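Local coordinates for C3-degrading proteinase (CppA protein) (Streptococcus pneumoniae, PDB 3E0R) that probably degrades complement component C3 as a proteinase, and is built from two regions related to the glyoxalase superfamily, at residues Arg66-Arg71 against Gly183-Val188; Glu164-Ser169 against Arg212-Ser217. All coordinates share one frame; numbering follows the deposited sequence.

Overall arrangement
From the N terminus, the chain first passes through 66-71, in the loop between strands 53-59 and 74-81, then 164-169, between strand 151-159 and helix 169-172. Segment 183-188, between strands 176-180 and 196-203, completes interaction 1, closing a loop whose nearest ends are 112 residues apart; 212-217, at the end of helix 208-214, completes interaction 2, closing a shorter one of 43. The segments alternate, so the contacts cross. Interaction 1 ties together two connections between the eight-stranded and seven-stranded sheets and joins the N-terminal to the C-terminal family region, whereas interaction 2 stays within the latter. Their centres lie 23 Å apart and their nearest atoms about 8 Å, without touching.

Interaction 1 (Arg66-Arg71 against Gly183-Val188); sequences RKVEGR and GQDLTV
Arg66 and Asp185 meet tip to tip in an end-on, two-nitrogen salt bridge. NH2 of Arg66 lies 2.9 Å from Asp185 OD2, and NH1 of Arg66 lies 3.2 Å from Asp185 OD1 with a nearly straight N-H...O angle of 176°. The guanidinium and carboxylate planes are nonetheless turned 50° apart. Each carboxylate oxygen takes a second donor from the opposite face of its plane: Glu69 N reaches OD2 of Asp185 at 2.9 Å, on the anti side, and Gln184 NE2 reaches OD1 of Asp185 at 2.8 Å, on the syn side. Four bonds thus grip the buried carboxylate and should fix its rotation. Val68 adds apolar cover, its CG1 3.6 Å from Asp185 CB. A water fills in between the backbones, donating to Glu69 O and Arg71 O and accepting from Asp185 N; Leu186 CD2 touches Arg71 O at 3.6 Å.

The solvent side is looser. Exposed Glu69 and Gln184 run side by side without a mutual bond, Glu69 CB 3.7 Å from Gln184 NE2, while the Glu69 chain, bent at chi2 (-68°), leads its carboxylate away, as does the end of Arg71. Arg66 also pairs through its backbone with Val192 and Trp194. The arrangement is a bidentate, end-on Arg-Asp salt bridge between two inter-strand loops, its aspartate at the third position of the type I beta turn Gly183-Leu186.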
loop_
_atom_site.group_PDB
_atom_site.type_symbol
_atom_site.label_atom_id
_atom_site.label_comp_id
_atom_site.label_asym_id
_atom_site.label_seq_id
_atom_site.Cartn_x
_atom_site.Cartn_y
_atom_site.Cartn_z
ATOM N N ARG A 66 3.820 -7.042 -17.377
ATOM C CA ARG A 66 3.323 -5.921 -18.142
ATOM C C ARG A 66 2.489 -4.963 -17.325
ATOM O O ARG A 66 2.159 -5.217 -16.180
ATOM C CB ARG A 66 2.525 -6.396 -19.368
ATOM C CG ARG A 66 1.237 -7.079 -19.024
ATOM C CD ARG A 66 0.294 -7.184 -20.194
ATOM N NE ARG A 66 -0.852 -7.989 -19.785
ATOM C CZ ARG A 66 -1.956 -7.520 -19.220
ATOM N NH1 ARG A 66 -2.913 -8.366 -18.864
ATOM N NH2 ARG A 66 -2.122 -6.220 -18.999
ATOM N N LYS A 67 2.173 -3.841 -17.955
ATOM C CA LYS A 67 1.450 -2.755 -17.365
ATOM C C LYS A 67 -0.037 -3.147 -17.304
ATOM O O LYS A 67 -0.564 -3.756 -18.237
ATOM C CB LYS A 67 1.660 -1.513 -18.245
ATOM C CG LYS A 67 1.841 -0.187 -17.486
ATOM C CD LYS A 67 3.296 0.050 -16.910
ATOM C CE LYS A 67 3.713 1.595 -16.857
ATOM N NZ LYS A 67 4.356 2.114 -15.545
ATOM N N VAL A 68 -0.714 -2.794 -16.214
ATOM C CA VAL A 68 -2.191 -2.918 -16.159
ATOM C C VAL A 68 -2.858 -2.067 -17.262
ATOM O O VAL A 68 -2.403 -0.980 -17.600
ATOM C CB VAL A 68 -2.804 -2.558 -14.747
ATOM C CG1 VAL A 68 -4.364 -2.736 -14.747
ATOM C CG2 VAL A 68 -2.135 -3.373 -13.618
ATOM N N GLU A 69 -3.903 -2.628 -17.856
ATOM C CA GLU A 69 -4.801 -1.897 -18.715
ATOM C C GLU A 69 -6.089 -1.696 -17.929
ATOM O O GLU A 69 -6.740 -2.657 -17.479
ATOM C CB GLU A 69 -5.111 -2.664 -20.014
ATOM C CG GLU A 69 -3.901 -2.849 -20.946
ATOM C CD GLU A 69 -3.420 -1.528 -21.561
ATOM O OE1 GLU A 69 -4.308 -0.729 -22.027
ATOM O OE2 GLU A 69 -2.163 -1.304 -21.573
ATOM N N GLY A 70 -6.453 -0.431 -17.766
ATOM C CA GLY A 70 -7.664 -0.091 -17.037
ATOM C C GLY A 70 -7.339 0.081 -15.580
ATOM O O GLY A 70 -6.217 0.371 -15.210
ATOM N N ARG A 71 -8.364 -0.077 -14.760
ATOM C CA ARG A 71 -8.238 0.137 -13.347
ATOM C C ARG A 71 -7.286 -0.903 -12.787
ATOM O O ARG A 71 -7.236 -2.078 -13.258
ATOM C CB ARG A 71 -9.607 0.089 -12.658
ATOM C CG ARG A 71 -10.254 1.424 -12.572
ATOM C CD ARG A 71 -11.630 1.374 -11.941
ATOM N NE ARG A 71 -12.199 2.717 -11.887
ATOM C CZ ARG A 71 -13.238 3.089 -11.146
ATOM N NH1 ARG A 71 -13.855 2.230 -10.344
ATOM N NH2 ARG A 71 -13.657 4.348 -11.211
ATOM N N GLY A 183 -12.685 -3.821 -15.074
ATOM C CA GLY A 183 -11.462 -3.783 -15.840
ATOM C C GLY A 183 -10.934 -5.197 -16.019
ATOM O O GLY A 183 -11.123 -6.068 -15.145
ATOM N N GLN A 184 -10.261 -5.407 -17.151
ATOM C CA GLN A 184 -9.737 -6.717 -17.553
ATOM C C GLN A 184 -8.763 -7.319 -16.537
ATOM O O GLN A 184 -8.794 -8.517 -16.291
ATOM C CB GLN A 184 -9.082 -6.639 -18.953
ATOM C CG GLN A 184 -7.957 -5.581 -19.125
ATOM C CD GLN A 184 -7.064 -5.854 -20.353
ATOM O OE1 GLN A 184 -7.470 -5.612 -21.483
ATOM N NE2 GLN A 184 -5.822 -6.333 -20.115
ATOM N N ASP A 185 -7.937 -6.484 -15.918
ATOM C CA ASP A 185 -6.840 -6.946 -15.045
ATOM C C ASP A 185 -7.135 -6.969 -13.540
ATOM O O ASP A 185 -6.222 -7.217 -12.708
ATOM C CB ASP A 185 -5.586 -6.080 -15.323
ATOM C CG ASP A 185 -5.093 -6.208 -16.760
ATOM O OD1 ASP A 185 -5.560 -7.121 -17.477
ATOM O OD2 ASP A 185 -4.251 -5.386 -17.171
ATOM N N LEU A 186 -8.389 -6.758 -13.169
ATOM C CA LEU A 186 -8.769 -6.655 -11.757
ATOM C C LEU A 186 -8.737 -7.980 -11.023
ATOM O O LEU A 186 -8.771 -8.010 -9.797
ATOM C CB LEU A 186 -10.177 -6.047 -11.634
ATOM C CG LEU A 186 -10.345 -4.549 -11.835
ATOM C CD1 LEU A 186 -11.837 -4.166 -11.635
ATOM C CD2 LEU A 186 -9.391 -3.820 -10.900
ATOM N N THR A 187 -8.727 -9.085 -11.769
ATOM C CA THR A 187 -8.550 -10.435 -11.188
ATOM C C THR A 187 -7.399 -11.269 -11.814
ATOM O O THR A 187 -7.279 -12.477 -11.554
ATOM C CB THR A 187 -9.864 -11.221 -11.253
ATOM O OG1 THR A 187 -10.115 -11.628 -12.603
ATOM C CG2 THR A 187 -11.042 -10.360 -10.726
ATOM N N VAL A 188 -6.514 -10.620 -12.567
ATOM C CA VAL A 188 -5.412 -11.303 -13.263
ATOM C C VAL A 188 -4.431 -12.000 -12.270
ATOM O O VAL A 188 -4.151 -11.498 -11.175
ATOM C CB VAL A 188 -4.650 -10.277 -14.204
ATOM C CG1 VAL A 188 -3.767 -9.335 -13.411
ATOM C CG2 VAL A 188 -3.832 -10.955 -15.231
HETATM O O HOH W 1 -8.263 -3.564 -15.393
#

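Interaction 2 (Glu164-Ser169 against Arg212-Ser217); sequences ESFLES and RQKFES
Lys214 NZ stands only 2.3 Å from Phe166 O, a very short separation, so the exact geometry of this hydrogen bond is doubtful; the ammonium is placed at that carbonyl. The lysine chain leaves with CG anti to the backbone N (chi1 -166°) and bends at chi4, which sets the final turn of NZ. Glu171 forms a salt bridge with the same NZ, whereas Glu168 OE2, at 4.4 Å from Lys214 NZ, is merely a nearby opposite charge.

Beside this polar link, the buried rings of Phe166 and Phe215 pack with centroids 4.9 Å apart and planes at 47°, an oblique pairing. Phe215 CD1 sits over the centre of one Phe166 face, and Phe215 CE1 comes within 3.7 Å of Phe166 CG. At the ring's edge, Ser217 OG lies in its plane, 3.5 Å from Phe166 CZ. Arg234 makes a cation-pi contact with Phe166, and Phe215 also meets the Phe229 ring and touches Leu239 and Phe241 of strand 238-243.

Ser165 OG accepts from Leu167 N at 2.7 Å, forming an ST turn around Phe166, and is also hydrogen-bonded to Asp233. The contact therefore packs this ST turn against the C-terminal end of helix 208-214, with an aromatic pair beside the C-terminal strands of the eight-stranded sheet.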
loop_
_atom_site.group_PDB
_atom_site.type_symbol
_atom_site.label_atom_id
_atom_site.label_comp_id
_atom_site.label_asym_id
_atom_site.label_seq_id
_atom_site.Cartn_x
_atom_site.Cartn_y
_atom_site.Cartn_z
ATOM N N GLU A 164 -16.547 -11.591 -4.686
ATOM C CA GLU A 164 -16.490 -11.211 -3.293
ATOM C C GLU A 164 -15.091 -11.526 -2.771
ATOM O O GLU A 164 -14.501 -12.545 -3.110
ATOM C CB GLU A 164 -17.533 -12.009 -2.509
ATOM C CG GLU A 164 -18.937 -11.378 -2.507
ATOM C CD GLU A 164 -19.109 -10.352 -1.376
ATOM O OE1 GLU A 164 -19.197 -10.776 -0.197
ATOM O OE2 GLU A 164 -19.150 -9.127 -1.656
ATOM N N SER A 165 -14.550 -10.630 -1.958
ATOM C CA SER A 165 -13.304 -10.882 -1.295
ATOM C C SER A 165 -13.553 -11.837 -0.122
ATOM O O SER A 165 -14.611 -11.817 0.515
ATOM C CB SER A 165 -12.675 -9.587 -0.795
ATOM O OG SER A 165 -11.569 -9.866 0.041
ATOM N N PHE A 166 -12.558 -12.674 0.124
ATOM C CA PHE A 166 -12.439 -13.426 1.349
ATOM C C PHE A 166 -12.284 -12.506 2.561
ATOM O O PHE A 166 -12.561 -12.932 3.686
ATOM C CB PHE A 166 -11.240 -14.405 1.281
ATOM C CG PHE A 166 -11.557 -15.705 0.611
ATOM C CD1 PHE A 166 -12.383 -16.635 1.224
ATOM C CD2 PHE A 166 -11.031 -16.011 -0.625
ATOM C CE1 PHE A 166 -12.676 -17.852 0.604
ATOM C CE2 PHE A 166 -11.322 -17.212 -1.244
ATOM C CZ PHE A 166 -12.140 -18.136 -0.625
ATOM N N LEU A 167 -11.831 -11.270 2.328
ATOM C CA LEU A 167 -11.676 -10.273 3.382
ATOM C C LEU A 167 -13.031 -9.690 3.863
ATOM O O LEU A 167 -13.833 -9.136 3.080
ATOM C CB LEU A 167 -10.709 -9.193 2.904
ATOM C CG LEU A 167 -9.307 -9.736 2.547
ATOM C CD1 LEU A 167 -8.319 -8.567 2.204
ATOM C CD2 LEU A 167 -8.726 -10.706 3.661
ATOM N N GLU A 168 -13.306 -9.875 5.152
ATOM C CA GLU A 168 -14.536 -9.352 5.749
ATOM C C GLU A 168 -14.293 -7.932 6.224
ATOM O O GLU A 168 -13.209 -7.623 6.720
ATOM C CB GLU A 168 -15.020 -10.213 6.928
ATOM C CG GLU A 168 -15.364 -11.673 6.604
ATOM C CD GLU A 168 -16.281 -11.805 5.394
ATOM O OE1 GLU A 168 -17.022 -10.836 5.096
ATOM O OE2 GLU A 168 -16.252 -12.865 4.727
ATOM N N SER A 169 -15.296 -7.072 6.054
ATOM C CA SER A 169 -15.312 -5.715 6.653
ATOM C C SER A 169 -15.067 -5.731 8.176
ATOM O O SER A 169 -14.519 -4.769 8.749
ATOM C CB SER A 169 -16.672 -5.032 6.376
ATOM O OG SER A 169 -16.835 -4.766 4.986
ATOM N N ARG A 212 -7.577 -22.472 7.316
ATOM C CA ARG A 212 -7.819 -23.658 6.466
ATOM C C ARG A 212 -9.308 -23.784 6.126
ATOM O O ARG A 212 -9.716 -23.916 4.967
ATOM C CB ARG A 212 -7.321 -24.928 7.189
ATOM C CG ARG A 212 -5.848 -25.158 7.015
ATOM C CD ARG A 212 -5.408 -26.397 7.706
ATOM N NE ARG A 212 -5.922 -27.584 7.023
ATOM C CZ ARG A 212 -6.541 -28.607 7.593
ATOM N NH1 ARG A 212 -6.719 -28.648 8.887
ATOM N NH2 ARG A 212 -6.979 -29.605 6.843
ATOM N N GLN A 213 -10.125 -23.672 7.148
ATOM C CA GLN A 213 -11.587 -23.568 6.977
ATOM C C GLN A 213 -12.055 -22.431 6.087
ATOM O O GLN A 213 -12.848 -22.648 5.184
ATOM C CB GLN A 213 -12.224 -23.447 8.338
ATOM C CG GLN A 213 -13.687 -23.331 8.313
ATOM C CD GLN A 213 -14.293 -23.489 9.692
ATOM O OE1 GLN A 213 -15.498 -23.270 9.855
ATOM N NE2 GLN A 213 -13.464 -23.888 10.702
ATOM N N LYS A 214 -11.596 -21.214 6.362
ATOM C CA LYS A 214 -11.867 -20.023 5.508
ATOM C C LYS A 214 -11.579 -20.209 3.998
ATOM O O LYS A 214 -12.440 -19.954 3.154
ATOM C CB LYS A 214 -11.070 -18.831 6.053
ATOM C CG LYS A 214 -11.502 -17.457 5.500
ATOM C CD LYS A 214 -10.841 -16.331 6.318
ATOM C CE LYS A 214 -10.796 -15.015 5.562
ATOM N NZ LYS A 214 -12.183 -14.459 5.419
ATOM N N PHE A 215 -10.392 -20.708 3.692
ATOM C CA PHE A 215 -9.879 -20.882 2.317
ATOM C C PHE A 215 -10.008 -22.283 1.747
ATOM O O PHE A 215 -9.404 -22.585 0.739
ATOM C CB PHE A 215 -8.397 -20.492 2.288
ATOM C CG PHE A 215 -8.184 -19.086 2.601
ATOM C CD1 PHE A 215 -8.400 -18.129 1.622
ATOM C CD2 PHE A 215 -7.864 -18.698 3.893
ATOM C CE1 PHE A 215 -8.235 -16.804 1.911
ATOM C CE2 PHE A 215 -7.686 -17.391 4.199
ATOM C CZ PHE A 215 -7.877 -16.418 3.212
ATOM N N GLU A 216 -10.814 -23.106 2.403
ATOM C CA GLU A 216 -11.124 -24.472 2.011
ATOM C C GLU A 216 -11.503 -24.601 0.522
ATOM O O GLU A 216 -11.180 -25.602 -0.124
ATOM C CB GLU A 216 -12.294 -24.952 2.891
ATOM C CG GLU A 216 -12.356 -26.436 3.255
ATOM C CD GLU A 216 -13.602 -26.769 4.134
ATOM O OE1 GLU A 216 -14.476 -25.866 4.336
ATOM O OE2 GLU A 216 -13.699 -27.924 4.631
ATOM N N SER A 217 -12.196 -23.601 -0.009
ATOM C CA SER A 217 -12.639 -23.611 -1.419
ATOM C C SER A 217 -11.534 -23.241 -2.436
ATOM O O SER A 217 -11.840 -22.889 -3.595
ATOM C CB SER A 217 -13.817 -22.622 -1.614
ATOM O OG SER A 217 -13.376 -21.259 -1.589
#